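Trafficking protein particle complex subunit 3 (Naegleria fowleri, PDB 6AQ3) is a subunit of the TRAPP complex that carries covalently bound palmitic acid and probably serves in the tethering of transport vesicles. Local coordinates at residues 47-52 and 139-144. Numbering follows the deposited sequence.
Sequences EDVAAI and KRLYYS
Val-49, in the first turn of helix 49-75, fits against the loop that follows helix 134-138, and its two methyls divide the work. Val-49 CG1, anti to the backbone N (chi1 168°), presses on the loop backbone, 3.6 Å from Leu-141 CA. Val-49 CG2 lies 3.6 Å from Lys-139 CD, the two side chains crossing at about a right angle. Branching at CB thus lets one methyl cover backbone and the other lysine methylenes. One turn on, Ile-52 CG2 touches Leu-141 CD1 at 3.7 Å, apolar branches suited to this buried side, and Met-42 of helix 25-42 also packs on Ile-52. The Asn-53 amide fastens the loop, ND2 to Arg-140 O and OD1 to Tyr-142 N.

The solvent side is looser. Lys-139 stays exposed, its long stem letting NZ make a weak hydrogen bond to Tyr-46 O. Asp-48, turned away from the loop, is short enough for OD1 to accept from Ala-51 N (3.0 Å), from above the carboxylate plane. Within the loop, Arg-140 NH2 donates near its guanidinium plane to Tyr-142 OH at 2.9 Å. The arrangement joins two helix ends of the TRAPP-component fold: an Asp N-cap starting helix 49-75 and a Schellman motif closing helix 134-138, with Arg-140 at positive phi (56°), uncommon for arginine.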
loop_
_atom_site.group_PDB
_atom_site.type_symbol
_atom_site.label_atom_id
_atom_site.label_comp_id
_atom_site.label_asym_id
_atom_site.label_seq_id
_atom_site.Cartn_x
_atom_site.Cartn_y
_atom_site.Cartn_z
ATOM N N GLU C 47 -3.776 23.126 -3.995
ATOM C CA GLU C 47 -4.202 24.040 -5.047
ATOM C C GLU C 47 -4.099 23.462 -6.450
ATOM O O GLU C 47 -4.541 24.128 -7.395
ATOM C CB GLU C 47 -3.436 25.364 -4.965
ATOM C CG GLU C 47 -4.251 26.495 -4.314
ATOM C CD GLU C 47 -3.422 27.339 -3.369
ATOM O OE1 GLU C 47 -2.330 26.880 -2.977
ATOM O OE2 GLU C 47 -3.859 28.458 -3.013
ATOM N N ASP C 48 -3.450 22.297 -6.629
ATOM C CA ASP C 48 -3.341 21.677 -7.945
ATOM C C ASP C 48 -3.744 20.205 -7.812
ATOM O O ASP C 48 -2.936 19.274 -7.844
ATOM C CB ASP C 48 -1.956 21.874 -8.560
ATOM C CG ASP C 48 -1.907 21.447 -10.029
ATOM O OD1 ASP C 48 -2.942 20.979 -10.556
ATOM O OD2 ASP C 48 -0.863 21.648 -10.684
ATOM N N VAL C 49 -5.044 20.012 -7.612
ATOM C CA VAL C 49 -5.618 18.682 -7.475
ATOM C C VAL C 49 -5.455 17.903 -8.767
ATOM O O VAL C 49 -5.261 16.677 -8.752
ATOM C CB VAL C 49 -7.090 18.811 -7.022
ATOM C CG1 VAL C 49 -7.832 17.500 -7.148
ATOM C CG2 VAL C 49 -7.132 19.338 -5.601
ATOM N N ALA C 50 -5.530 18.601 -9.907
ATOM C CA ALA C 50 -5.321 17.951 -11.188
ATOM C C ALA C 50 -3.942 17.307 -11.260
ATOM O O ALA C 50 -3.810 16.157 -11.689
ATOM C CB ALA C 50 -5.509 18.969 -12.312
ATOM N N ALA C 51 -2.911 18.004 -10.790
ATOM C CA ALA C 51 -1.580 17.401 -10.784
ATOM C C ALA C 51 -1.538 16.186 -9.870
ATOM O O ALA C 51 -0.772 15.247 -10.117
ATOM C CB ALA C 51 -0.528 18.420 -10.373
ATOM N N ILE C 52 -2.304 16.214 -8.780
ATOM C CA ILE C 52 -2.379 15.046 -7.904
ATOM C C ILE C 52 -2.965 13.866 -8.659
ATOM O O ILE C 52 -2.424 12.753 -8.625
ATOM C CB ILE C 52 -3.211 15.357 -6.652
ATOM C CG1 ILE C 52 -2.496 16.366 -5.777
ATOM C CG2 ILE C 52 -3.565 14.038 -5.905
ATOM C CD1 ILE C 52 -3.298 16.764 -4.568
ATOM N N LYS C 139 -13.100 20.219 -6.389
ATOM C CA LYS C 139 -11.959 20.130 -7.284
ATOM C C LYS C 139 -11.828 18.768 -7.945
ATOM O O LYS C 139 -10.915 18.570 -8.762
ATOM C CB LYS C 139 -10.679 20.489 -6.524
ATOM C CG LYS C 139 -10.574 21.981 -6.175
ATOM C CD LYS C 139 -9.315 22.241 -5.358
ATOM C CE LYS C 139 -9.357 23.573 -4.616
ATOM N NZ LYS C 139 -8.822 23.436 -3.214
ATOM N N ARG C 140 -12.716 17.830 -7.620
ATOM C CA ARG C 140 -12.781 16.517 -8.270
ATOM C C ARG C 140 -11.442 15.774 -8.201
ATOM O O ARG C 140 -10.911 15.289 -9.205
ATOM C CB ARG C 140 -13.282 16.638 -9.718
ATOM C CG ARG C 140 -14.791 16.888 -9.745
ATOM C CD ARG C 140 -15.446 16.777 -11.102
ATOM N NE ARG C 140 -15.606 15.365 -11.446
ATOM C CZ ARG C 140 -16.640 14.615 -11.068
ATOM N NH1 ARG C 140 -17.607 15.136 -10.315
ATOM N NH2 ARG C 140 -16.701 13.341 -11.420
ATOM N N LEU C 141 -10.923 15.627 -6.987
ATOM C CA LEU C 141 -9.889 14.623 -6.773
ATOM C C LEU C 141 -10.432 13.250 -7.137
ATOM O O LEU C 141 -11.562 12.896 -6.779
ATOM C CB LEU C 141 -9.463 14.617 -5.302
ATOM C CG LEU C 141 -8.625 13.445 -4.808
ATOM C CD1 LEU C 141 -7.200 13.601 -5.305
ATOM C CD2 LEU C 141 -8.694 13.363 -3.269
ATOM N N TYR C 142 -9.634 12.474 -7.855
ATOM C CA TYR C 142 -9.971 11.071 -8.083
ATOM C C TYR C 142 -9.067 10.246 -7.173
ATOM O O TYR C 142 -7.978 9.797 -7.563
ATOM C CB TYR C 142 -9.843 10.699 -9.553
ATOM C CG TYR C 142 -11.005 11.201 -10.374
ATOM C CD1 TYR C 142 -12.314 10.811 -10.067
ATOM C CD2 TYR C 142 -10.802 12.038 -11.482
ATOM C CE1 TYR C 142 -13.401 11.259 -10.830
ATOM C CE2 TYR C 142 -11.885 12.498 -12.257
ATOM C CZ TYR C 142 -13.180 12.100 -11.917
ATOM O OH TYR C 142 -14.256 12.531 -12.651
ATOM N N TYR C 143 -9.572 10.023 -5.958
ATOM C CA TYR C 143 -8.809 9.402 -4.880
ATOM C C TYR C 143 -8.096 8.127 -5.322
ATOM O O TYR C 143 -6.952 7.885 -4.922
ATOM C CB TYR C 143 -9.753 9.103 -3.719
ATOM C CG TYR C 143 -9.048 8.619 -2.475
ATOM C CD1 TYR C 143 -8.520 9.516 -1.550
ATOM C CD2 TYR C 143 -8.887 7.265 -2.245
ATOM C CE1 TYR C 143 -7.865 9.063 -0.394
ATOM C CE2 TYR C 143 -8.246 6.814 -1.133
ATOM C CZ TYR C 143 -7.733 7.709 -0.210
ATOM O OH TYR C 143 -7.086 7.214 0.885
ATOM N N SER C 144 -8.750 7.300 -6.144
ATOM C CA SER C 144 -8.221 6.011 -6.583
ATOM C C SER C 144 -7.605 6.043 -7.978
ATOM O O SER C 144 -7.534 4.994 -8.629
ATOM C CB SER C 144 -9.318 4.957 -6.569
ATOM O OG SER C 144 -9.787 4.753 -5.268
#